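Protein toll (Drosophila melanogaster, PDB 4LXR) acts as a cell-surface receptor for the cleaved, active cytokine Spätzle, signalling in dorsal-ventral patterning of the embryo and in antifungal innate immunity. Local coordinates at the glycan on Asn501. Coordinates in Å, arbitrary orientation; residue numbers count along the deposited sequence, not the author numbering.

The glycan on Asn501. Residues 454, 479, 501, 503-504, 530, 533, 564, 567. With NAG (2-acetamido-2-deoxy-beta-D-glucopyranose), chain B; NAG (2-acetamido-2-deoxy-beta-D-glucopyranose), chain C; BMA (beta-D-mannopyranose), chain D.
An N-linked glycan leaves Asn501 through the bond from its amide ND2 to C1 of NAG (chain B) and lies along the receptor surface, its second sugar held through O6 and its acetyl O7. With CG anti to the backbone N (chi1 -157°), the Asn501 amide turns OD1 back towards Thr503, whose backbone N and hydroxyl both donate to it in the carbonyl plane, OG1 on a lone pair at 2.6 Å. Thr503 CG2 rests 4.0 Å from C1 of the first sugar. An alanine here would take away the hydroxyl that holds OD1 and, with it, the Asn-X-Thr sequon, so Asn501 would probably go unglycosylated and the sugar contacts be lost. Further along the same side, Asp530 takes the acetamido N2 of that sugar on the anti lone pair of OD2 (2.8 Å), and the same oxygen meets Arg564 NE in a salt bridge. Arg564 then reaches on, NH2 giving a nearly straight, in-plane bond to the hydroxymethyl O6 of NAG (chain C) at 2.7 Å. The acetyl O7 of this second sugar receives His504 NE2 in the ring plane (3.2 Å). Tyr479 OH lies over the centre of one face of that imidazole and Asp533 CB nearer the rim of the other, while Asp533 OD2 pairs with Arg567 NH2 at 3.1 Å. The poorly ordered BMA projects beyond. Strands 499-501, 527-530 and 561-564 and their following loops place most of these side chains where the first leucine-rich repeat array runs into its C-terminal cap.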
# COMPACT_ATOMS: atom_id res chain seq x y z
N ARG A 454 7.22 2.77 -12.59
CA ARG A 454 7.74 1.56 -11.99
C ARG A 454 7.64 0.36 -12.94
O ARG A 454 6.60 0.15 -13.57
CB ARG A 454 6.92 1.31 -10.74
CG ARG A 454 6.96 -0.06 -10.15
CD ARG A 454 6.17 -0.01 -8.84
NE ARG A 454 6.81 -0.76 -7.78
CZ ARG A 454 7.41 -0.23 -6.73
NH1 ARG A 454 7.45 1.09 -6.56
NH2 ARG A 454 7.96 -1.02 -5.84
N TYR A 479 12.58 -0.67 -10.54
CA TYR A 479 12.47 -1.85 -11.41
C TYR A 479 12.59 -1.46 -12.87
O TYR A 479 11.98 -2.09 -13.75
CB TYR A 479 11.16 -2.62 -11.14
CG TYR A 479 11.13 -3.35 -9.82
CD1 TYR A 479 11.70 -4.61 -9.69
CD2 TYR A 479 10.52 -2.79 -8.70
CE1 TYR A 479 11.67 -5.29 -8.48
CE2 TYR A 479 10.48 -3.46 -7.48
CZ TYR A 479 11.06 -4.71 -7.38
OH TYR A 479 11.03 -5.38 -6.18
N ASN A 501 12.03 7.11 -6.48
CA ASN A 501 12.40 5.73 -6.19
C ASN A 501 13.26 5.19 -7.31
O ASN A 501 12.79 5.07 -8.44
CB ASN A 501 11.14 4.86 -6.05
CG ASN A 501 11.38 3.61 -5.23
OD1 ASN A 501 12.35 2.89 -5.46
ND2 ASN A 501 10.48 3.34 -4.28
N THR A 503 15.09 2.23 -6.75
CA THR A 503 15.43 0.89 -6.29
C THR A 503 15.25 -0.14 -7.39
O THR A 503 14.46 0.06 -8.31
CB THR A 503 14.57 0.45 -5.11
OG1 THR A 503 13.19 0.46 -5.49
CG2 THR A 503 14.77 1.38 -3.93
N HIS A 504 16.01 -1.23 -7.29
CA HIS A 504 15.89 -2.36 -8.19
C HIS A 504 16.11 -2.00 -9.65
O HIS A 504 15.50 -2.58 -10.54
CB HIS A 504 14.55 -3.07 -8.01
CG HIS A 504 14.40 -3.74 -6.68
ND1 HIS A 504 14.71 -5.07 -6.48
CD2 HIS A 504 14.01 -3.26 -5.48
CE1 HIS A 504 14.50 -5.38 -5.21
NE2 HIS A 504 14.08 -4.30 -4.58
N ASP A 530 15.66 7.18 -3.30
CA ASP A 530 15.89 5.84 -2.78
C ASP A 530 16.76 5.02 -3.73
O ASP A 530 16.32 4.68 -4.82
CB ASP A 530 14.55 5.13 -2.53
CG ASP A 530 14.69 3.91 -1.66
OD1 ASP A 530 15.81 3.35 -1.59
OD2 ASP A 530 13.69 3.48 -1.05
N ASP A 533 18.89 -1.57 -3.11
CA ASP A 533 18.73 -2.75 -3.98
C ASP A 533 19.20 -2.53 -5.41
O ASP A 533 18.51 -2.89 -6.36
CB ASP A 533 17.27 -3.22 -3.99
CG ASP A 533 16.78 -3.63 -2.62
OD1 ASP A 533 17.17 -4.72 -2.15
OD2 ASP A 533 16.00 -2.86 -2.03
N ARG A 564 18.75 7.64 0.21
CA ARG A 564 18.51 6.48 1.06
C ARG A 564 19.34 5.32 0.55
O ARG A 564 19.13 4.84 -0.57
CB ARG A 564 17.03 6.12 1.09
CG ARG A 564 16.73 4.81 1.80
CD ARG A 564 15.27 4.76 2.21
NE ARG A 564 14.70 3.43 2.03
CZ ARG A 564 13.56 3.03 2.58
NH1 ARG A 564 12.87 3.85 3.36
NH2 ARG A 564 13.11 1.80 2.35
N ARG A 567 20.01 0.12 2.47
CA ARG A 567 20.01 -1.22 1.88
C ARG A 567 20.60 -1.21 0.48
O ARG A 567 20.21 -2.00 -0.39
CB ARG A 567 18.61 -1.83 1.92
CG ARG A 567 18.24 -2.36 3.31
CD ARG A 567 16.75 -2.58 3.50
NE ARG A 567 16.20 -3.49 2.52
CZ ARG A 567 15.37 -3.13 1.54
NH1 ARG A 567 14.98 -1.87 1.44
NH2 ARG A 567 14.92 -4.04 0.68
C1 NAG B . 10.86 2.25 -3.41
C2 NAG B . 10.39 2.48 -1.97
C3 NAG B . 10.78 1.30 -1.07
C4 NAG B . 10.42 -0.04 -1.70
C5 NAG B . 10.94 -0.08 -3.13
C6 NAG B . 10.60 -1.35 -3.87
C7 NAG B . 10.19 4.70 -0.92
C8 NAG B . 8.72 4.45 -0.86
N2 NAG B . 10.94 3.72 -1.45
O3 NAG B . 10.12 1.44 0.18
O4 NAG B . 11.08 -1.11 -1.02
O5 NAG B . 10.38 1.01 -3.87
O6 NAG B . 9.19 -1.48 -4.04
O7 NAG B . 10.70 5.73 -0.49
C1 NAG C . 10.47 -1.62 0.17
C2 NAG C . 11.02 -3.03 0.37
C3 NAG C . 10.48 -3.64 1.66
C4 NAG C . 10.71 -2.71 2.85
C5 NAG C . 10.22 -1.29 2.53
C6 NAG C . 10.61 -0.29 3.60
C7 NAG C . 11.56 -4.15 -1.76
C8 NAG C . 11.05 -5.09 -2.82
N2 NAG C . 10.70 -3.89 -0.76
O3 NAG C . 11.10 -4.90 1.88
O4 NAG C . 9.97 -3.19 3.96
O5 NAG C . 10.79 -0.83 1.30
O6 NAG C . 10.62 1.04 3.09
O7 NAG C . 12.68 -3.65 -1.81
C1 BMA D . 10.78 -3.45 5.12
C2 BMA D . 9.83 -3.71 6.31
C3 BMA D . 10.35 -4.89 7.14
C4 BMA D . 11.87 -4.80 7.37
C5 BMA D . 12.64 -4.65 6.02
C6 BMA D . 13.54 -5.83 5.67
O2 BMA D . 8.53 -4.06 5.86
O3 BMA D . 10.00 -6.16 6.57
O4 BMA D . 12.14 -3.70 8.23
O5 BMA D . 11.69 -4.50 4.94
O6 BMA D . 13.93 -6.49 6.87